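Local coordinates for protein Sqt1 (Chaetomium thermophilum, PDB 4ZOY) that probably acts as a dedicated chaperone in ribosome biogenesis, capturing a nascent ribosomal protein with an eight-bladed WD40 beta-propeller, at residues 212-217 against 262-267; 324-329 against 353-358; 336-341 against 379-384. All coordinates share one frame; numbering follows the deposited sequence.

Contact 1: 212-217 against 262-267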
loop_
_atom_site.group_PDB
_atom_site.type_symbol
_atom_site.label_atom_id
_atom_site.label_comp_id
_atom_site.label_asym_id
_atom_site.label_seq_id
_atom_site.Cartn_x
_atom_site.Cartn_y
_atom_site.Cartn_z
ATOM N N GLU A 212 1.930 10.751 15.978
ATOM C CA GLU A 212 2.397 9.578 16.729
ATOM C C GLU A 212 1.262 8.680 17.234
ATOM O O GLU A 212 1.516 7.687 17.914
ATOM C CB GLU A 212 3.324 10.006 17.886
ATOM C CG GLU A 212 4.535 10.778 17.359
ATOM C CD GLU A 212 5.379 11.452 18.424
ATOM O OE1 GLU A 212 5.394 10.980 19.575
ATOM O OE2 GLU A 212 6.060 12.442 18.085
ATOM N N SER A 213 0.018 8.988 16.864
ATOM C CA SER A 213 -1.096 8.152 17.321
ATOM C C SER A 213 -1.452 7.004 16.367
ATOM O O SER A 213 -1.226 7.068 15.147
ATOM C CB SER A 213 -2.345 9.002 17.586
ATOM O OG SER A 213 -2.796 9.690 16.432
ATOM N N LEU A 214 -1.987 5.948 16.972
ATOM C CA LEU A 214 -2.568 4.793 16.295
ATOM C C LEU A 214 -4.006 4.646 16.750
ATOM O O LEU A 214 -4.259 4.613 17.946
ATOM C CB LEU A 214 -1.802 3.509 16.630
ATOM C CG LEU A 214 -2.498 2.158 16.434
ATOM C CD1 LEU A 214 -2.629 1.816 14.941
ATOM C CD2 LEU A 214 -1.768 1.027 17.147
ATOM N N HIS A 215 -4.941 4.561 15.811
ATOM C CA HIS A 215 -6.327 4.250 16.138
ATOM C C HIS A 215 -6.781 3.088 15.283
ATOM O O HIS A 215 -6.485 3.034 14.084
ATOM C CB HIS A 215 -7.236 5.458 15.945
ATOM C CG HIS A 215 -6.890 6.594 16.848
ATOM N ND1 HIS A 215 -7.173 6.571 18.199
ATOM C CD2 HIS A 215 -6.243 7.759 16.613
ATOM C CE1 HIS A 215 -6.734 7.686 18.750
ATOM N NE2 HIS A 215 -6.162 8.423 17.815
ATOM N N VAL A 216 -7.489 2.149 15.899
ATOM C CA VAL A 216 -8.000 1.005 15.174
ATOM C C VAL A 216 -9.522 1.025 15.280
ATOM O O VAL A 216 -10.082 0.738 16.337
ATOM C CB VAL A 216 -7.426 -0.313 15.712
ATOM C CG1 VAL A 216 -7.921 -1.469 14.867
ATOM C CG2 VAL A 216 -5.885 -0.269 15.700
ATOM N N TYR A 217 -10.177 1.379 14.173
ATOM C CA TYR A 217 -11.610 1.675 14.188
ATOM C C TYR A 217 -12.471 0.451 14.027
ATOM O O TYR A 217 -12.205 -0.421 13.200
ATOM C CB TYR A 217 -11.973 2.675 13.086
ATOM C CG TYR A 217 -11.032 3.846 13.006
ATOM C CD1 TYR A 217 -11.107 4.902 13.909
ATOM C CD2 TYR A 217 -10.056 3.885 12.024
ATOM C CE1 TYR A 217 -10.219 5.969 13.827
ATOM C CE2 TYR A 217 -9.175 4.933 11.935
ATOM C CZ TYR A 217 -9.258 5.972 12.835
ATOM O OH TYR A 217 -8.362 7.005 12.731
ATOM N N ALA A 262 -4.421 -10.786 14.675
ATOM C CA ALA A 262 -4.100 -10.752 16.105
ATOM C C ALA A 262 -3.268 -9.548 16.528
ATOM O O ALA A 262 -3.329 -9.122 17.676
ATOM C CB ALA A 262 -3.374 -12.039 16.511
ATOM N N VAL A 263 -2.459 -9.015 15.613
ATOM C CA VAL A 263 -1.656 -7.844 15.949
ATOM C C VAL A 263 -1.602 -6.846 14.815
ATOM O O VAL A 263 -1.823 -7.182 13.649
ATOM C CB VAL A 263 -0.186 -8.205 16.338
ATOM C CG1 VAL A 263 -0.153 -9.220 17.481
ATOM C CG2 VAL A 263 0.575 -8.745 15.155
ATOM N N VAL A 264 -1.283 -5.618 15.191
ATOM C CA VAL A 264 -0.971 -4.576 14.232
ATOM C C VAL A 264 0.464 -4.112 14.477
ATOM O O VAL A 264 0.900 -3.998 15.629
ATOM C CB VAL A 264 -1.980 -3.395 14.331
ATOM C CG1 VAL A 264 -2.012 -2.800 15.739
ATOM C CG2 VAL A 264 -1.676 -2.323 13.292
ATOM N N ALA A 265 1.205 -3.897 13.386
ATOM C CA ALA A 265 2.544 -3.302 13.444
ATOM C C ALA A 265 2.470 -1.882 12.937
ATOM O O ALA A 265 1.844 -1.624 11.907
ATOM C CB ALA A 265 3.528 -4.103 12.612
ATOM N N VAL A 266 3.109 -0.960 13.657
ATOM C CA VAL A 266 3.240 0.417 13.184
ATOM C C VAL A 266 4.719 0.741 13.065
ATOM O O VAL A 266 5.540 0.248 13.831
ATOM C CB VAL A 266 2.541 1.456 14.099
ATOM C CG1 VAL A 266 1.058 1.131 14.210
ATOM C CG2 VAL A 266 3.174 1.497 15.492
ATOM N N GLY A 267 5.054 1.531 12.059
ATOM C CA GLY A 267 6.440 1.872 11.797
ATOM C C GLY A 267 6.574 3.368 11.708
ATOM O O GLY A 267 5.692 4.063 11.204
#
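Leu214 meets two valines on a strand of the next blade with the two methyls at its end. CD1 of Leu214 lies 3.8 Å from CG1 of Val266, whose side chain it passes at a slant. Its sister methyl, Leu214 CD2, meets Val264 CG1 tip to tip at 4.1 Å and keeps the same distance from Val266 CG1, so the fork of the leucine spans both valines. CG of Leu214 stands roughly opposite its backbone N (chi1 159°), which carries the fork toward the next blade. In Val264, by contrast, CG1 sits between backbone N and carbonyl carbon (chi1 57°) and is thereby the methyl presented to the leucine.

These are face-to-face contacts between adjacent blades of a WD40 propeller: 214-217 belongs to the third strand of one blade and 263-267 to the second strand of the next. No hydrogen bond crosses, and the seam is wholly apolar and buried. Further out, Val208, on the strand beside that of Leu214, touches both Leu214 and Val266, while Val255 supports both valines from strand 252-257. Phe246 covers another part of Leu214. Ser213, the preceding residue, hydrogen-bonds through OG to His189 ND1 and Asp211 OD1, and the Leu214 backbone is hydrogen-bonded to Leu239.

Contact 2: 324-329 against 353-358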
loop_
_atom_site.group_PDB
_atom_site.type_symbol
_atom_site.label_atom_id
_atom_site.label_comp_id
_atom_site.label_asym_id
_atom_site.label_seq_id
_atom_site.Cartn_x
_atom_site.Cartn_y
_atom_site.Cartn_z
ATOM N N LEU A 324 10.677 -2.549 18.408
ATOM C CA LEU A 324 11.836 -2.745 17.567
ATOM C C LEU A 324 12.538 -1.545 17.000
ATOM O O LEU A 324 11.964 -0.661 16.489
ATOM C CB LEU A 324 11.515 -3.670 16.375
ATOM C CG LEU A 324 10.634 -4.876 16.650
ATOM C CD1 LEU A 324 10.050 -5.457 15.375
ATOM C CD2 LEU A 324 11.436 -5.935 17.327
ATOM N N GLN A 325 13.855 -1.626 17.015
ATOM C CA GLN A 325 14.666 -0.579 16.459
ATOM C C GLN A 325 16.089 -0.903 16.121
ATOM O O GLN A 325 17.091 -0.632 16.922
ATOM C CB GLN A 325 14.637 0.655 17.381
ATOM C CG GLN A 325 15.219 1.940 16.817
ATOM C CD GLN A 325 15.259 3.091 17.804
ATOM O OE1 GLN A 325 15.175 2.921 18.992
ATOM N NE2 GLN A 325 15.366 4.270 17.290
ATOM N N ILE A 326 16.058 -1.568 14.962
ATOM C CA ILE A 326 17.203 -2.100 14.271
ATOM C C ILE A 326 17.618 -1.200 13.161
ATOM O O ILE A 326 18.674 -1.069 12.889
ATOM C CB ILE A 326 16.830 -3.465 13.612
ATOM C CG1 ILE A 326 16.448 -4.511 14.638
ATOM C CG2 ILE A 326 17.933 -4.002 12.715
ATOM C CD1 ILE A 326 17.518 -4.831 15.659
ATOM N N GLN A 327 16.712 -0.616 12.471
ATOM C CA GLN A 327 17.056 0.309 11.406
ATOM C C GLN A 327 17.206 1.728 11.939
ATOM O O GLN A 327 16.948 1.979 13.115
ATOM C CB GLN A 327 15.995 0.218 10.308
ATOM C CG GLN A 327 15.942 -1.177 9.728
ATOM C CD GLN A 327 14.592 -1.525 9.145
ATOM O OE1 GLN A 327 13.637 -1.756 9.877
ATOM N NE2 GLN A 327 14.512 -1.580 7.816
ATOM N N SER A 328 17.638 2.658 11.088
ATOM C CA SER A 328 18.101 3.954 11.600
ATOM C C SER A 328 17.263 5.149 11.169
ATOM O O SER A 328 17.501 6.268 11.620
ATOM C CB SER A 328 19.560 4.188 11.180
ATOM O OG SER A 328 19.667 4.403 9.776
ATOM N N ASP A 329 16.288 4.930 10.296
ATOM C CA ASP A 329 15.489 6.031 9.785
ATOM C C ASP A 329 14.065 5.519 9.547
ATOM O O ASP A 329 13.804 4.324 9.722
ATOM C CB ASP A 329 16.122 6.598 8.501
ATOM C CG ASP A 329 15.777 8.064 8.249
ATOM O OD1 ASP A 329 14.771 8.584 8.775
ATOM O OD2 ASP A 329 16.527 8.707 7.478
ATOM N N ALA A 353 14.490 -4.991 7.076
ATOM C CA ALA A 353 14.688 -5.864 8.221
ATOM C C ALA A 353 13.554 -6.878 8.300
ATOM O O ALA A 353 12.407 -6.571 7.980
ATOM C CB ALA A 353 14.791 -5.047 9.499
ATOM N N VAL A 354 13.898 -8.096 8.685
ATOM C CA VAL A 354 12.951 -9.199 8.735
ATOM C C VAL A 354 12.923 -9.731 10.154
ATOM O O VAL A 354 13.973 -10.044 10.723
ATOM C CB VAL A 354 13.334 -10.316 7.751
ATOM C CG1 VAL A 354 12.296 -11.444 7.751
ATOM C CG2 VAL A 354 13.500 -9.742 6.348
ATOM N N PHE A 355 11.722 -9.827 10.718
ATOM C CA PHE A 355 11.549 -10.275 12.105
ATOM C C PHE A 355 10.702 -11.546 12.173
ATOM O O PHE A 355 9.756 -11.715 11.393
ATOM C CB PHE A 355 10.887 -9.171 12.930
ATOM C CG PHE A 355 11.617 -7.863 12.885
ATOM C CD1 PHE A 355 12.638 -7.606 13.785
ATOM C CD2 PHE A 355 11.284 -6.886 11.948
ATOM C CE1 PHE A 355 13.318 -6.404 13.762
ATOM C CE2 PHE A 355 11.972 -5.678 11.909
ATOM C CZ PHE A 355 12.989 -5.432 12.821
ATOM N N ASP A 356 11.022 -12.419 13.123
ATOM C CA ASP A 356 10.288 -13.672 13.326
ATOM C C ASP A 356 9.110 -13.481 14.287
ATOM O O ASP A 356 9.289 -13.323 15.496
ATOM C CB ASP A 356 11.243 -14.747 13.845
ATOM C CG ASP A 356 11.997 -15.466 12.725
ATOM O OD1 ASP A 356 11.833 -15.100 11.537
ATOM O OD2 ASP A 356 12.752 -16.412 13.040
ATOM N N THR A 357 7.898 -13.480 13.741
ATOM C CA THR A 357 6.715 -13.117 14.507
ATOM C C THR A 357 6.338 -14.163 15.553
ATOM O O THR A 357 5.592 -13.854 16.472
ATOM C CB THR A 357 5.508 -12.881 13.575
ATOM O OG1 THR A 357 5.156 -14.109 12.924
ATOM C CG2 THR A 357 5.852 -11.839 12.516
ATOM N N SER A 358 6.851 -15.382 15.409
ATOM C CA SER A 358 6.565 -16.431 16.376
ATOM C C SER A 358 7.689 -16.544 17.400
ATOM O O SER A 358 7.701 -17.468 18.207
ATOM C CB SER A 358 6.352 -17.775 15.678
ATOM O OG SER A 358 7.535 -18.197 15.022
#
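Phe355 receives Leu324 squarely over one ring face, at the border between two blades of the WD40 propeller. Segment 324-329 leaves the outermost strand of one blade and leads to the innermost strand of the next, whose third strand carries 353-356. By sequence, Phe355 and Asp356 occupy the places of the Trp-Asp pair that gives WD repeats their name.

The tight part is the leucine on the ring. Leu324 CD1 lies 3.6 Å from the ring centroid and only 5° off the normal, a CH-pi contact in which the methyl is almost equally far from all six carbons. With chi1 at -55°, CG of Phe355 is turned opposite its carbonyl carbon, and the ring reaches out to meet the leucine coming from the other direction. Ile326 approaches differently: its CG1 lies near the ring plane, 3.8 Å from Phe355 CE1 at the edge. Ile273 and Leu363 also pack on Phe355.

Ile326 is partly exposed, and the chain beyond the ring is more open. Gln325 starts away from the strand, and its NE2 hydrogen-bonds to Gly270 O; exposed Ser328 turns its hydroxyl to Asp349. Gln327, by contrast, is buried, its amide held by Ala345 O and Ser351 OG, both bonded to NE2. To Ala353 that amide offers packing and no hydrogen bond: Gln327 NE2 and Ala353 N, both donors, stand 3.5 Å apart, and Gln327 OE1 lies 3.5 Å from the methyl carbon CB of Ala353.

Contact 3: 336-341 against 379-384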
loop_
_atom_site.group_PDB
_atom_site.type_symbol
_atom_site.label_atom_id
_atom_site.label_comp_id
_atom_site.label_asym_id
_atom_site.label_seq_id
_atom_site.Cartn_x
_atom_site.Cartn_y
_atom_site.Cartn_z
ATOM N N PHE A 336 3.418 -8.022 6.747
ATOM C CA PHE A 336 3.420 -9.385 7.252
ATOM C C PHE A 336 3.346 -10.370 6.095
ATOM O O PHE A 336 2.574 -10.171 5.149
ATOM C CB PHE A 336 2.229 -9.632 8.187
ATOM C CG PHE A 336 2.358 -8.985 9.540
ATOM C CD1 PHE A 336 2.961 -9.661 10.593
ATOM C CD2 PHE A 336 1.854 -7.717 9.761
ATOM C CE1 PHE A 336 3.062 -9.071 11.852
ATOM C CE2 PHE A 336 1.951 -7.121 11.015
ATOM C CZ PHE A 336 2.551 -7.806 12.059
ATOM N N SER A 337 4.130 -11.434 6.165
ATOM C CA SER A 337 3.980 -12.511 5.204
ATOM C C SER A 337 2.607 -13.141 5.356
ATOM O O SER A 337 2.148 -13.356 6.478
ATOM C CB SER A 337 5.063 -13.563 5.398
ATOM O OG SER A 337 4.799 -14.710 4.600
ATOM N N PRO A 338 1.957 -13.462 4.233
ATOM C CA PRO A 338 0.634 -14.081 4.309
ATOM C C PRO A 338 0.680 -15.499 4.871
ATOM O O PRO A 338 -0.356 -15.958 5.355
ATOM C CB PRO A 338 0.165 -14.088 2.846
ATOM C CG PRO A 338 1.422 -14.092 2.046
ATOM C CD PRO A 338 2.394 -13.251 2.843
ATOM N N SER A 339 1.825 -16.177 4.824
ATOM C CA SER A 339 1.859 -17.565 5.297
ATOM C C SER A 339 3.147 -18.021 5.986
ATOM O O SER A 339 3.226 -19.160 6.441
ATOM C CB SER A 339 1.572 -18.504 4.129
ATOM O OG SER A 339 2.554 -18.359 3.127
ATOM N N ALA A 340 4.152 -17.162 6.068
ATOM C CA ALA A 340 5.338 -17.470 6.859
ATOM C C ALA A 340 5.320 -16.556 8.077
ATOM O O ALA A 340 4.743 -15.473 8.025
ATOM C CB ALA A 340 6.610 -17.272 6.041
ATOM N N PRO A 341 5.933 -16.995 9.188
ATOM C CA PRO A 341 5.842 -16.211 10.422
ATOM C C PRO A 341 6.887 -15.107 10.462
ATOM O O PRO A 341 7.785 -15.107 11.309
ATOM C CB PRO A 341 6.086 -17.254 11.508
ATOM C CG PRO A 341 6.996 -18.240 10.863
ATOM C CD PRO A 341 6.553 -18.314 9.415
ATOM N N VAL A 379 7.620 -2.495 0.355
ATOM C CA VAL A 379 7.877 -3.929 0.357
ATOM C C VAL A 379 6.535 -4.643 0.333
ATOM O O VAL A 379 5.550 -4.185 0.940
ATOM C CB VAL A 379 8.704 -4.393 1.578
ATOM C CG1 VAL A 379 10.045 -3.685 1.625
ATOM C CG2 VAL A 379 7.937 -4.190 2.913
ATOM N N GLU A 380 6.483 -5.763 -0.380
ATOM C CA GLU A 380 5.221 -6.502 -0.519
ATOM C C GLU A 380 5.494 -7.955 -0.857
ATOM O O GLU A 380 6.252 -8.245 -1.794
ATOM C CB GLU A 380 4.332 -5.868 -1.592
ATOM C CG GLU A 380 2.959 -6.532 -1.710
ATOM C CD GLU A 380 2.168 -5.984 -2.877
ATOM O OE1 GLU A 380 1.528 -4.914 -2.733
ATOM O OE2 GLU A 380 2.190 -6.620 -3.944
ATOM N N PHE A 381 4.891 -8.872 -0.098
ATOM C CA PHE A 381 5.078 -10.294 -0.362
ATOM C C PHE A 381 4.318 -10.740 -1.588
ATOM O O PHE A 381 3.196 -10.291 -1.843
ATOM C CB PHE A 381 4.632 -11.132 0.839
ATOM C CG PHE A 381 5.591 -11.094 1.979
ATOM C CD1 PHE A 381 6.626 -12.010 2.062
ATOM C CD2 PHE A 381 5.469 -10.132 2.975
ATOM C CE1 PHE A 381 7.533 -11.977 3.122
ATOM C CE2 PHE A 381 6.369 -10.091 4.032
ATOM C CZ PHE A 381 7.401 -11.009 4.108
ATOM N N VAL A 382 4.941 -11.636 -2.347
ATOM C CA VAL A 382 4.257 -12.319 -3.439
ATOM C C VAL A 382 3.225 -13.281 -2.844
ATOM O O VAL A 382 3.563 -14.132 -2.021
ATOM C CB VAL A 382 5.244 -13.093 -4.334
ATOM C CG1 VAL A 382 4.495 -13.792 -5.466
ATOM C CG2 VAL A 382 6.309 -12.154 -4.884
ATOM N N LYS A 383 1.981 -13.142 -3.279
ATOM C CA LYS A 383 0.884 -13.912 -2.681
ATOM C C LYS A 383 0.910 -15.379 -3.079
ATOM O O LYS A 383 0.725 -16.265 -2.238
ATOM C CB LYS A 383 -0.456 -13.283 -3.059
ATOM C CG LYS A 383 -0.635 -11.899 -2.447
ATOM C CD LYS A 383 -2.095 -11.474 -2.373
ATOM C CE LYS A 383 -2.517 -10.706 -3.605
ATOM N NZ LYS A 383 -3.903 -10.163 -3.449
ATOM N N SER A 384 1.144 -15.637 -4.358
ATOM C CA SER A 384 1.100 -17.000 -4.869
ATOM C C SER A 384 2.236 -17.240 -5.840
ATOM O O SER A 384 2.009 -17.280 -7.045
ATOM C CB SER A 384 -0.234 -17.268 -5.554
ATOM O OG SER A 384 -1.318 -17.056 -4.668
HETATM O O HOH W 1 1.144 -17.632 0.827
#
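Ser337, which lies over the ring of Phe381, has its OG gripped by three backbone groups. Ala340 N donates to Ser337 OG at 2.9 Å, forming an ST motif, and Ser339 N adds a weak bond to the same oxygen at 3.3 Å. The hydroxyl is bonded in turn to Gly392 O. With OG opposite the backbone N (chi1 171°), the oxygen points into the turn while CB is left against the aromatic face: Ser337 CB is 3.7 Å from the Phe381 centroid, 14° off the normal. CA of Ser337 also lies over the ring centre. The Pro338 ring crosses the Phe381 side chain at a slant, its CD 3.7 Å from Phe381 CB. Ile342, Ala344 and Leu395 also pack on Phe381.

With an alanine in place of Phe381, the flat surface under Ser337 would be gone, and Ser337 and Pro338 would probably face a gap where the ring had packed.

On the exposed side a water lies 2.8 Å from Ser339 OG and makes a weak bond to Lys383 O. The arrangement joins the turn between the inner two strands of one blade to the end of the next blade's innermost strand, an inter-blade contact of the WD40 propeller.

Overall arrangement
The three contacts occupy successive blade junctions, so each blade in the middle serves two of them. Contact 1 is purely aliphatic and fully buried between two sheets. Contact 2 is buried at Phe355, Gln327 and Ala353 but partly exposed at Leu324 and Ile326, where aliphatic groups meet an aromatic ring. Contact 3, at a turn, is only partly buried, with Pro338 exposed, and adds a polar network and a weakly bridging water. Strand 263-268 of contact 1 and Leu324 of contact 2 belong to one blade, segments 353-358 and 336-341 to the following one. Phe336 links contact 3 to contact 1 by packing on Val263 and Ala265. Contacts 2 and 3 meet at Thr357 N and Pro341 O, 2.9 Å apart, a probable hydrogen bond.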